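Local structure of tryptophan halogenase (Shewanella frigidimarina, 2PYX) at residues A[123-129]-A[466-470]; A[110-116]-A[141-145]; A[235-240]-A[341-347]. The protein probably acts as a flavin-dependent monooxygenase-type halogenase that uses FAD to halogenate tryptophan or a related substrate. The contacts are given in a common frame with arbitrary orientation. Numbering follows the deposited sequence.

Interaction 1: A[123-129]-A[466-470]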
loop_
_atom_site.group_PDB
_atom_site.type_symbol
_atom_site.label_atom_id
_atom_site.label_comp_id
_atom_site.label_asym_id
_atom_site.label_seq_id
_atom_site.Cartn_x
_atom_site.Cartn_y
_atom_site.Cartn_z
ATOM N N ASP A 123 11.131 22.765 5.122
ATOM C CA ASP A 123 11.130 21.440 5.750
ATOM C C ASP A 123 11.319 21.654 7.241
ATOM O O ASP A 123 12.418 21.967 7.719
ATOM C CB ASP A 123 12.243 20.568 5.147
ATOM C CG ASP A 123 12.314 19.181 5.752
ATOM O OD1 ASP A 123 11.672 18.940 6.778
ATOM O OD2 ASP A 123 13.039 18.343 5.188
ATOM N N LEU A 124 10.257 21.444 8.014
ATOM C CA LEU A 124 10.276 21.721 9.446
ATOM C C LEU A 124 11.122 20.753 10.280
ATOM O O LEU A 124 11.465 21.052 11.426
ATOM C CB LEU A 124 8.860 21.689 10.008
ATOM C CG LEU A 124 7.925 22.846 9.607
ATOM C CD1 LEU A 124 6.547 22.666 10.208
ATOM C CD2 LEU A 124 8.533 24.172 10.072
ATOM N N CYS A 125 11.395 19.565 9.736
ATOM C CA CYS A 125 12.034 18.541 10.527
ATOM C C CYS A 125 13.274 19.005 11.310
ATOM O O CYS A 125 13.315 18.848 12.524
ATOM C CB CYS A 125 12.276 17.308 9.649
ATOM S SG CYS A 125 12.947 15.886 10.522
ATOM N N PRO A 126 14.295 19.572 10.640
ATOM C CA PRO A 126 15.456 19.999 11.436
ATOM C C PRO A 126 15.159 21.106 12.462
ATOM O O PRO A 126 15.900 21.217 13.438
ATOM C CB PRO A 126 16.458 20.494 10.385
ATOM C CG PRO A 126 15.644 20.790 9.215
ATOM C CD PRO A 126 14.534 19.784 9.206
ATOM N N TYR A 127 14.111 21.895 12.224
ATOM C CA TYR A 127 13.660 22.911 13.201
ATOM C C TYR A 127 12.937 22.310 14.396
ATOM O O TYR A 127 12.911 22.914 15.475
ATOM C CB TYR A 127 12.810 23.987 12.472
ATOM C CG TYR A 127 13.646 24.673 11.407
ATOM C CD1 TYR A 127 14.445 25.785 11.707
ATOM C CD2 TYR A 127 13.728 24.156 10.113
ATOM C CE1 TYR A 127 15.291 26.352 10.738
ATOM C CE2 TYR A 127 14.561 24.738 9.139
ATOM C CZ TYR A 127 15.326 25.857 9.464
ATOM O OH TYR A 127 16.148 26.368 8.467
ATOM N N TRP A 128 12.324 21.137 14.204
ATOM C CA TRP A 128 11.700 20.422 15.293
ATOM C C TRP A 128 12.736 19.727 16.190
ATOM O O TRP A 128 12.560 19.607 17.398
ATOM C CB TRP A 128 10.656 19.408 14.758
ATOM C CG TRP A 128 10.381 18.364 15.760
ATOM C CD1 TRP A 128 9.546 18.452 16.836
ATOM C CD2 TRP A 128 11.021 17.099 15.861
ATOM N NE1 TRP A 128 9.594 17.309 17.555
ATOM C CE2 TRP A 128 10.522 16.464 16.997
ATOM C CE3 TRP A 128 11.999 16.449 15.093
ATOM C CZ2 TRP A 128 10.944 15.196 17.382
ATOM C CZ3 TRP A 128 12.392 15.197 15.466
ATOM C CH2 TRP A 128 11.884 14.583 16.588
ATOM N N LEU A 129 13.821 19.260 15.583
ATOM C CA LEU A 129 14.750 18.377 16.246
ATOM C C LEU A 129 15.201 18.833 17.653
ATOM O O LEU A 129 15.240 18.013 18.585
ATOM C CB LEU A 129 15.918 18.141 15.279
ATOM C CG LEU A 129 16.835 16.965 15.505
ATOM C CD1 LEU A 129 16.080 15.654 15.503
ATOM C CD2 LEU A 129 17.923 17.000 14.437
ATOM N N GLN A 466 11.137 10.545 7.737
ATOM C CA GLN A 466 11.185 11.369 8.943
ATOM C C GLN A 466 10.191 10.894 9.991
ATOM O O GLN A 466 10.510 10.801 11.176
ATOM C CB GLN A 466 10.873 12.828 8.582
ATOM C CG GLN A 466 11.891 13.442 7.616
ATOM C CD GLN A 466 11.479 14.808 7.093
ATOM O OE1 GLN A 466 10.304 15.206 7.199
ATOM N NE2 GLN A 466 12.462 15.555 6.562
ATOM N N TYR A 467 8.978 10.588 9.563
ATOM C CA TYR A 467 7.945 10.190 10.525
ATOM C C TYR A 467 8.342 8.912 11.258
ATOM O O TYR A 467 8.104 8.781 12.453
ATOM C CB TYR A 467 6.610 9.964 9.854
ATOM C CG TYR A 467 5.856 11.196 9.504
ATOM C CD1 TYR A 467 5.525 12.148 10.485
ATOM C CD2 TYR A 467 5.379 11.391 8.223
ATOM C CE1 TYR A 467 4.751 13.293 10.146
ATOM C CE2 TYR A 467 4.576 12.541 7.900
ATOM C CZ TYR A 467 4.295 13.477 8.869
ATOM O OH TYR A 467 3.503 14.583 8.539
ATOM N N VAL A 468 8.899 7.939 10.533
ATOM C CA VAL A 468 9.325 6.693 11.162
ATOM C C VAL A 468 10.579 6.917 11.997
ATOM O O VAL A 468 10.631 6.519 13.174
ATOM C CB VAL A 468 9.498 5.556 10.128
ATOM C CG1 VAL A 468 10.134 4.308 10.788
ATOM C CG2 VAL A 468 8.144 5.188 9.540
ATOM N N LEU A 469 11.605 7.535 11.424
ATOM C CA LEU A 469 12.867 7.715 12.126
ATOM C C LEU A 469 12.646 8.417 13.464
ATOM O O LEU A 469 13.144 7.982 14.499
ATOM C CB LEU A 469 13.837 8.511 11.249
ATOM C CG LEU A 469 15.304 8.546 11.625
ATOM C CD1 LEU A 469 15.960 7.186 11.504
ATOM C CD2 LEU A 469 16.075 9.513 10.751
ATOM N N TYR A 470 11.938 9.538 13.426
ATOM C CA TYR A 470 11.740 10.347 14.624
ATOM C C TYR A 470 10.553 9.891 15.447
ATOM O O TYR A 470 10.508 10.143 16.660
ATOM C CB TYR A 470 11.698 11.825 14.281
ATOM C CG TYR A 470 13.010 12.246 13.642
ATOM C CD1 TYR A 470 14.247 12.052 14.281
ATOM C CD2 TYR A 470 13.041 12.716 12.333
ATOM C CE1 TYR A 470 15.442 12.334 13.672
ATOM C CE2 TYR A 470 14.266 13.029 11.722
ATOM C CZ TYR A 470 15.451 12.845 12.366
ATOM O OH TYR A 470 16.649 13.120 11.752
HETATM O O HOH W 1 9.469 17.886 7.254
#
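A single large side chain can govern how two helices fit, as Tyr470 does where the short helix 125-128 meets helix 462-471. Its ring is the bump. The hollow is made by Cys125, Trp128 and Leu129, whose spacing of three and four positions brings them around to the same side of their turn. Cys125 SG comes to 3.4 Å from Tyr470 CE2 as an oblique sulfur-aromatic contact, Trp128 CZ3 lies 3.5 Å from Tyr470 CG, and Leu129 CD1 closes in at 3.8 Å from Tyr470 CE1. The two aromatic rings meet obliquely, the six-membered ring of Trp128 and that of Tyr470 having planes 57° apart and centroids separated by 5.4 Å. The tyrosine hydroxyl passes beyond this socket to Thr476, and Trp128 NE1 bonds to the carbonyl of Val135.

Gln466, one turn before Tyr470, fills the neighbouring gap. Its NE2 packs 3.6 Å from Cys125 CB and donates to Asp123 OD2 at 3.2 Å as well as to the carbonyl of Pro448. The other carboxylate oxygen is also busy: Asp123 OD1 accepts from Cys125 N at 3.0 Å, a capping bond, while a water donates to both Asp123 OD1 (2.5 Å) and Gln466 OE1 (2.8 Å). Greasy socket and polar border thus lie side by side, with Phe137 of helix 137-141 touching both Cys125 and Gln466. The Gln466 side chain is about 12 Å from that of Glu361, the predicted tryptophan-binding residue, and the socket lies in the largely helical part that, as in other flavin-dependent tryptophan halogenases, probably forms the substrate-binding module.

Interaction 2: A[110-116]-A[141-145]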
loop_
_atom_site.group_PDB
_atom_site.type_symbol
_atom_site.label_atom_id
_atom_site.label_comp_id
_atom_site.label_asym_id
_atom_site.label_seq_id
_atom_site.Cartn_x
_atom_site.Cartn_y
_atom_site.Cartn_z
ATOM N N LEU A 110 2.761 7.719 15.300
ATOM C CA LEU A 110 1.991 7.754 14.065
ATOM C C LEU A 110 2.847 8.055 12.851
ATOM O O LEU A 110 3.707 8.929 12.900
ATOM C CB LEU A 110 0.880 8.827 14.128
ATOM C CG LEU A 110 -0.083 8.816 12.929
ATOM C CD1 LEU A 110 -0.908 7.534 12.774
ATOM C CD2 LEU A 110 -0.980 10.061 12.983
ATOM N N HIS A 111 2.593 7.305 11.777
ATOM C CA HIS A 111 3.066 7.629 10.452
ATOM C C HIS A 111 1.837 8.085 9.694
ATOM O O HIS A 111 1.080 7.267 9.191
ATOM C CB HIS A 111 3.776 6.439 9.773
ATOM C CG HIS A 111 4.127 6.680 8.335
ATOM N ND1 HIS A 111 4.455 5.660 7.467
ATOM C CD2 HIS A 111 4.136 7.815 7.593
ATOM C CE1 HIS A 111 4.691 6.161 6.268
ATOM N NE2 HIS A 111 4.490 7.465 6.313
ATOM N N PRO A 112 1.614 9.420 9.652
ATOM C CA PRO A 112 0.395 9.942 9.029
ATOM C C PRO A 112 0.527 10.017 7.511
ATOM O O PRO A 112 1.652 10.059 6.989
ATOM C CB PRO A 112 0.288 11.343 9.588
ATOM C CG PRO A 112 1.589 11.724 9.937
ATOM C CD PRO A 112 2.462 10.503 10.159
ATOM N N PHE A 113 -0.600 10.049 6.799
ATOM C CA PHE A 113 -0.597 10.328 5.369
ATOM C C PHE A 113 -0.386 11.830 5.035
ATOM O O PHE A 113 0.138 12.164 3.943
ATOM C CB PHE A 113 -1.866 9.824 4.675
ATOM C CG PHE A 113 -1.929 8.334 4.489
ATOM C CD1 PHE A 113 -0.773 7.610 4.206
ATOM C CD2 PHE A 113 -3.151 7.674 4.489
ATOM C CE1 PHE A 113 -0.844 6.248 4.018
ATOM C CE2 PHE A 113 -3.242 6.317 4.291
ATOM C CZ PHE A 113 -2.054 5.611 4.024
ATOM N N SER A 114 -0.753 12.732 5.948
ATOM C CA SER A 114 -0.566 14.157 5.714
ATOM C C SER A 114 0.913 14.492 5.681
ATOM O O SER A 114 1.687 14.014 6.528
ATOM C CB SER A 114 -1.167 14.981 6.837
ATOM O OG SER A 114 -2.557 15.117 6.751
ATOM N N LEU A 115 1.340 15.331 4.742
ATOM C CA LEU A 115 2.716 15.834 4.755
ATOM C C LEU A 115 2.898 16.899 5.829
ATOM O O LEU A 115 1.933 17.584 6.213
ATOM C CB LEU A 115 3.123 16.396 3.394
ATOM C CG LEU A 115 3.073 15.399 2.235
ATOM C CD1 LEU A 115 3.351 16.127 0.944
ATOM C CD2 LEU A 115 4.074 14.294 2.432
ATOM N N PRO A 116 4.137 17.079 6.293
ATOM C CA PRO A 116 4.425 18.088 7.294
ATOM C C PRO A 116 3.931 19.454 6.878
ATOM O O PRO A 116 4.061 19.822 5.726
ATOM C CB PRO A 116 5.942 18.052 7.367
ATOM C CG PRO A 116 6.263 16.588 7.132
ATOM C CD PRO A 116 5.344 16.261 6.001
ATOM N N VAL A 141 4.248 18.829 13.489
ATOM C CA VAL A 141 4.195 19.173 12.066
ATOM C C VAL A 141 2.912 18.790 11.363
ATOM O O VAL A 141 2.722 19.122 10.207
ATOM C CB VAL A 141 5.379 18.587 11.246
ATOM C CG1 VAL A 141 6.714 18.974 11.844
ATOM C CG2 VAL A 141 5.262 17.081 11.136
ATOM N N CYS A 142 2.021 18.072 12.029
ATOM C CA CYS A 142 0.771 17.732 11.377
ATOM C C CYS A 142 -0.346 17.722 12.392
ATOM O O CYS A 142 -0.117 17.832 13.589
ATOM C CB CYS A 142 0.846 16.388 10.612
ATOM S SG CYS A 142 0.665 14.881 11.656
ATOM N N SER A 143 -1.571 17.705 11.886
ATOM C CA SER A 143 -2.738 17.675 12.776
ATOM C C SER A 143 -3.243 16.257 13.001
ATOM O O SER A 143 -3.977 15.989 13.943
ATOM C CB SER A 143 -3.872 18.567 12.235
ATOM O OG SER A 143 -4.343 18.104 10.985
ATOM N N GLN A 144 -2.830 15.308 12.160
ATOM C CA GLN A 144 -3.402 13.958 12.226
ATOM C C GLN A 144 -3.068 13.169 13.461
ATOM O O GLN A 144 -3.799 12.254 13.841
ATOM C CB GLN A 144 -2.968 13.142 11.000
ATOM C CG GLN A 144 -3.869 13.375 9.862
ATOM C CD GLN A 144 -3.521 12.608 8.595
ATOM O OE1 GLN A 144 -2.359 12.422 8.299
ATOM N NE2 GLN A 144 -4.546 12.241 7.810
ATOM N N GLN A 145 -1.944 13.454 14.099
ATOM C CA GLN A 145 -1.604 12.711 15.316
ATOM C C GLN A 145 -2.705 12.922 16.341
ATOM O O GLN A 145 -3.329 11.964 16.800
ATOM C CB GLN A 145 -0.236 13.097 15.879
ATOM C CG GLN A 145 0.169 12.468 17.217
ATOM C CD GLN A 145 0.127 10.927 17.210
ATOM O OE1 GLN A 145 -0.857 10.317 16.774
ATOM N NE2 GLN A 145 1.188 10.307 17.683
HETATM O O HOH W 2 -2.250 17.109 9.088
#
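Strand 108-112 runs antiparallel to strand 87-95 in the mixed sheet of this halogenase, and the segment 110-116 carries the chain off that strand along the joint between helices 137-141 and 144-149. How a side chain is folded decides what it can do at such a joint, and two consecutive glutamines illustrate the point. Gln144, with chi1 m and chi2 t, is extended and reaches across to the backbone where the strand ends: its OE1 accepts from Ser114 N at 2.9 Å and lies 3.1 Å from Pro112 CB. Its NE2 is held by Gln90 and by the carbonyl of Asn167. Gln145, t at chi1 but p at chi2, bends instead, placing OE1 3.5 Å from Leu110 CB while that oxygen bonds to Arg93. Leu110 (t, p) also presents CD2 to Gln144 O at 3.7 Å.

Cys142, the residue that leaves the first helix, uses a p rotamer in the conformer given here, which sets SG 3.7 Å from Pro112 CG. Farther along, Pro116 packs its CB 4.0 Å from Val141 CG2, and Pro116 CA makes a CH...O contact of 3.5 Å with Val141 O.

Phe113 sends its ring away from the helical joint. There it meets Trp63 and comes within about 4 Å, side chain to side chain, of Lys89, the predicted active-site residue, so the contact borders the likely catalytic centre. Near the Ser114 side chain, a water accepts from Ser143 N at 2.9 Å and sits 3.1 Å from Ser114 OG.

Interaction 3: A[235-240]-A[341-347]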
loop_
_atom_site.group_PDB
_atom_site.type_symbol
_atom_site.label_atom_id
_atom_site.label_comp_id
_atom_site.label_asym_id
_atom_site.label_seq_id
_atom_site.Cartn_x
_atom_site.Cartn_y
_atom_site.Cartn_z
ATOM N N LEU A 235 3.032 -16.154 -16.069
ATOM C CA LEU A 235 3.537 -15.610 -17.309
ATOM C C LEU A 235 4.944 -15.062 -17.110
ATOM O O LEU A 235 5.885 -15.417 -17.805
ATOM C CB LEU A 235 2.624 -14.517 -17.868
ATOM C CG LEU A 235 1.430 -15.012 -18.706
ATOM C CD1 LEU A 235 0.473 -15.836 -17.930
ATOM C CD2 LEU A 235 0.721 -13.827 -19.371
ATOM N N LEU A 236 5.109 -14.172 -16.151
ATOM C CA LEU A 236 6.392 -13.509 -16.018
ATOM C C LEU A 236 7.461 -14.421 -15.366
ATOM O O LEU A 236 8.554 -14.641 -15.905
ATOM C CB LEU A 236 6.231 -12.213 -15.219
ATOM C CG LEU A 236 7.517 -11.382 -15.162
ATOM C CD1 LEU A 236 7.558 -10.405 -16.305
ATOM C CD2 LEU A 236 7.701 -10.649 -13.839
ATOM N N GLY A 237 7.117 -14.959 -14.207
ATOM C CA GLY A 237 8.060 -15.820 -13.500
ATOM C C GLY A 237 8.248 -17.166 -14.144
ATOM O O GLY A 237 9.384 -17.593 -14.311
ATOM N N GLU A 238 7.151 -17.850 -14.469
ATOM C CA GLU A 238 7.240 -19.219 -15.009
ATOM C C GLU A 238 7.496 -19.225 -16.511
ATOM O O GLU A 238 8.589 -19.635 -16.971
ATOM C CB GLU A 238 6.006 -20.017 -14.656
ATOM C CG GLU A 238 5.905 -20.304 -13.177
ATOM C CD GLU A 238 7.119 -21.103 -12.643
ATOM O OE1 GLU A 238 7.633 -21.991 -13.375
ATOM O OE2 GLU A 238 7.566 -20.825 -11.502
ATOM N N HIS A 239 6.564 -18.709 -17.310
ATOM C CA HIS A 239 6.741 -18.785 -18.778
ATOM C C HIS A 239 7.995 -18.060 -19.257
ATOM O O HIS A 239 8.715 -18.561 -20.147
ATOM C CB HIS A 239 5.508 -18.206 -19.485
ATOM C CG HIS A 239 5.531 -18.346 -20.976
ATOM N ND1 HIS A 239 5.360 -19.562 -21.622
ATOM C CD2 HIS A 239 5.678 -17.415 -21.944
ATOM C CE1 HIS A 239 5.408 -19.355 -22.931
ATOM N NE2 HIS A 239 5.602 -18.067 -23.153
ATOM N N LEU A 240 8.239 -16.857 -18.730
ATOM C CA LEU A 240 9.368 -16.028 -19.160
ATOM C C LEU A 240 10.623 -16.107 -18.285
ATOM O O LEU A 240 11.620 -15.438 -18.577
ATOM C CB LEU A 240 8.902 -14.580 -19.367
ATOM C CG LEU A 240 7.910 -14.382 -20.522
ATOM C CD1 LEU A 240 7.267 -13.010 -20.444
ATOM C CD2 LEU A 240 8.571 -14.582 -21.884
ATOM N N LYS A 341 12.658 -7.965 -12.677
ATOM C CA LYS A 341 12.023 -7.014 -13.579
ATOM C C LYS A 341 10.514 -7.222 -13.454
ATOM O O LYS A 341 10.094 -8.346 -13.172
ATOM C CB LYS A 341 12.434 -7.348 -15.033
ATOM C CG LYS A 341 13.860 -7.081 -15.391
ATOM C CD LYS A 341 14.336 -7.851 -16.596
ATOM C CE LYS A 341 14.038 -7.184 -17.851
ATOM N NZ LYS A 341 14.817 -7.860 -18.963
ATOM N N CYS A 342 9.702 -6.203 -13.696
ATOM C CA CYS A 342 8.245 -6.397 -13.858
ATOM C C CYS A 342 7.813 -6.545 -15.322
ATOM O O CYS A 342 6.682 -6.958 -15.558
ATOM C CB CYS A 342 7.408 -5.280 -13.249
ATOM S SG CYS A 342 7.537 -3.672 -14.024
ATOM N N TRP A 343 8.683 -6.241 -16.274
ATOM C CA TRP A 343 8.311 -6.200 -17.686
ATOM C C TRP A 343 9.396 -6.924 -18.506
ATOM O O TRP A 343 10.544 -6.516 -18.505
ATOM C CB TRP A 343 8.152 -4.760 -18.152
ATOM C CG TRP A 343 7.527 -4.544 -19.493
ATOM C CD1 TRP A 343 7.485 -5.411 -20.547
ATOM C CD2 TRP A 343 6.872 -3.338 -19.914
ATOM N NE1 TRP A 343 6.816 -4.809 -21.617
ATOM C CE2 TRP A 343 6.440 -3.543 -21.258
ATOM C CE3 TRP A 343 6.620 -2.099 -19.297
ATOM C CZ2 TRP A 343 5.772 -2.572 -21.962
ATOM C CZ3 TRP A 343 5.948 -1.141 -19.989
ATOM C CH2 TRP A 343 5.532 -1.378 -21.325
ATOM N N GLN A 344 9.025 -8.053 -19.111
ATOM C CA GLN A 344 9.947 -8.857 -19.916
ATOM C C GLN A 344 9.234 -9.145 -21.235
ATOM O O GLN A 344 8.091 -9.599 -21.232
ATOM C CB GLN A 344 10.258 -10.177 -19.186
ATOM C CG GLN A 344 11.181 -11.125 -19.945
ATOM C CD GLN A 344 12.559 -10.530 -20.125
ATOM O OE1 GLN A 344 13.252 -10.181 -19.149
ATOM N NE2 GLN A 344 12.979 -10.394 -21.382
ATOM N N ASN A 345 9.931 -8.920 -22.342
ATOM C CA ASN A 345 9.335 -9.033 -23.657
ATOM C C ASN A 345 8.051 -8.181 -23.638
ATOM O O ASN A 345 8.101 -6.970 -23.343
ATOM C CB ASN A 345 9.125 -10.514 -24.004
ATOM C CG ASN A 345 10.417 -11.238 -24.293
ATOM O OD1 ASN A 345 11.179 -11.564 -23.383
ATOM N ND2 ASN A 345 10.694 -11.455 -25.573
ATOM N N ASN A 346 6.917 -8.788 -23.959
ATOM C CA ASN A 346 5.619 -8.082 -24.037
ATOM C C ASN A 346 4.689 -8.458 -22.911
ATOM O O ASN A 346 3.464 -8.477 -23.066
ATOM C CB ASN A 346 4.930 -8.316 -25.390
ATOM C CG ASN A 346 4.590 -9.745 -25.638
ATOM O OD1 ASN A 346 5.206 -10.690 -25.102
ATOM N ND2 ASN A 346 3.551 -9.951 -26.482
ATOM N N CYS A 347 5.286 -8.735 -21.746
ATOM C CA CYS A 347 4.565 -9.164 -20.564
ATOM C C CYS A 347 4.961 -8.287 -19.380
ATOM O O CYS A 347 6.148 -8.145 -19.069
ATOM C CB CYS A 347 4.852 -10.630 -20.226
ATOM S SG CYS A 347 4.024 -11.220 -18.710
#
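This is apolar packing of a helix end against a tight hairpin at the border of the six-stranded sheet, and on the helix side every close contact is made by one of three leucines. Leu236 and Leu240, one turn apart on helix 234-239 and the residue after it, supply most of the helical surface. Leu236 lays CD1 over the hairpin backbone, 3.6 Å from Cys342 O and 3.8 Å from Cys347 O, with CD2 3.4 Å from Lys341 O. That last carbonyl is buried by the contact and finds no polar partner in the model. Leu240 brings CD1 to 3.4 Å from Cys347 CB and 3.6 Å from Gln344 O, and Leu235 CB rests 3.7 Å from Cys347 SG, so the cysteine meets two leucines five residues apart, joined by a wider pi-type turn whose Leu240 N to Leu235 O bond is 2.9 Å.

The hairpin joins strands 343-344 and 347-349 through a type II' turn, closed by Gln344 N to Cys347 O at 2.9 Å and Cys347 N to Gln344 O at 3.0 Å; Asn345 has the positive phi of such a turn. Strand 347-349 runs parallel to strand 224-227, which lies next to 9-13 among the parallel strands of a Rossmann-type fold, the probable FAD-binding part of the protein. From strand 224-227, Asp227 accepts hydrogen bonds from the backbone nitrogens of both Leu235 and Leu236. The Leu235 side chain lies about 6 Å from that of Val198, a predicted FAD-binding residue.

Polar groups collect along the outer margin: Lys341 NZ donates to Gln344 OE1 at 2.8 Å, and Gln344 NE2 in turn donates to Asn345 OD1 at 2.9 Å.

In the fold
Interactions 1 and 2 are buried neighbours, centres 11 Å apart, that meet through helix 462-471 of interaction 1: Tyr467, which takes no part in the packing of 123-129 with 466-470, places OH 2.8 Å from Ser114 O, a probable hydrogen bond, and lays its ring on Pro112. Their segments alternate along the chain. Interaction 3, partly buried, lies on the opposite side of the chain's centre, about 25 Å from interaction 1 and 22 Å from interaction 2 between nearest atoms. Interactions 1 and 2 pair apolar packing with glutamine side-chain hydrogen bonds and a water each, whereas interaction 3, near predicted FAD-binding Val198, joins its segments by leucine packing alone.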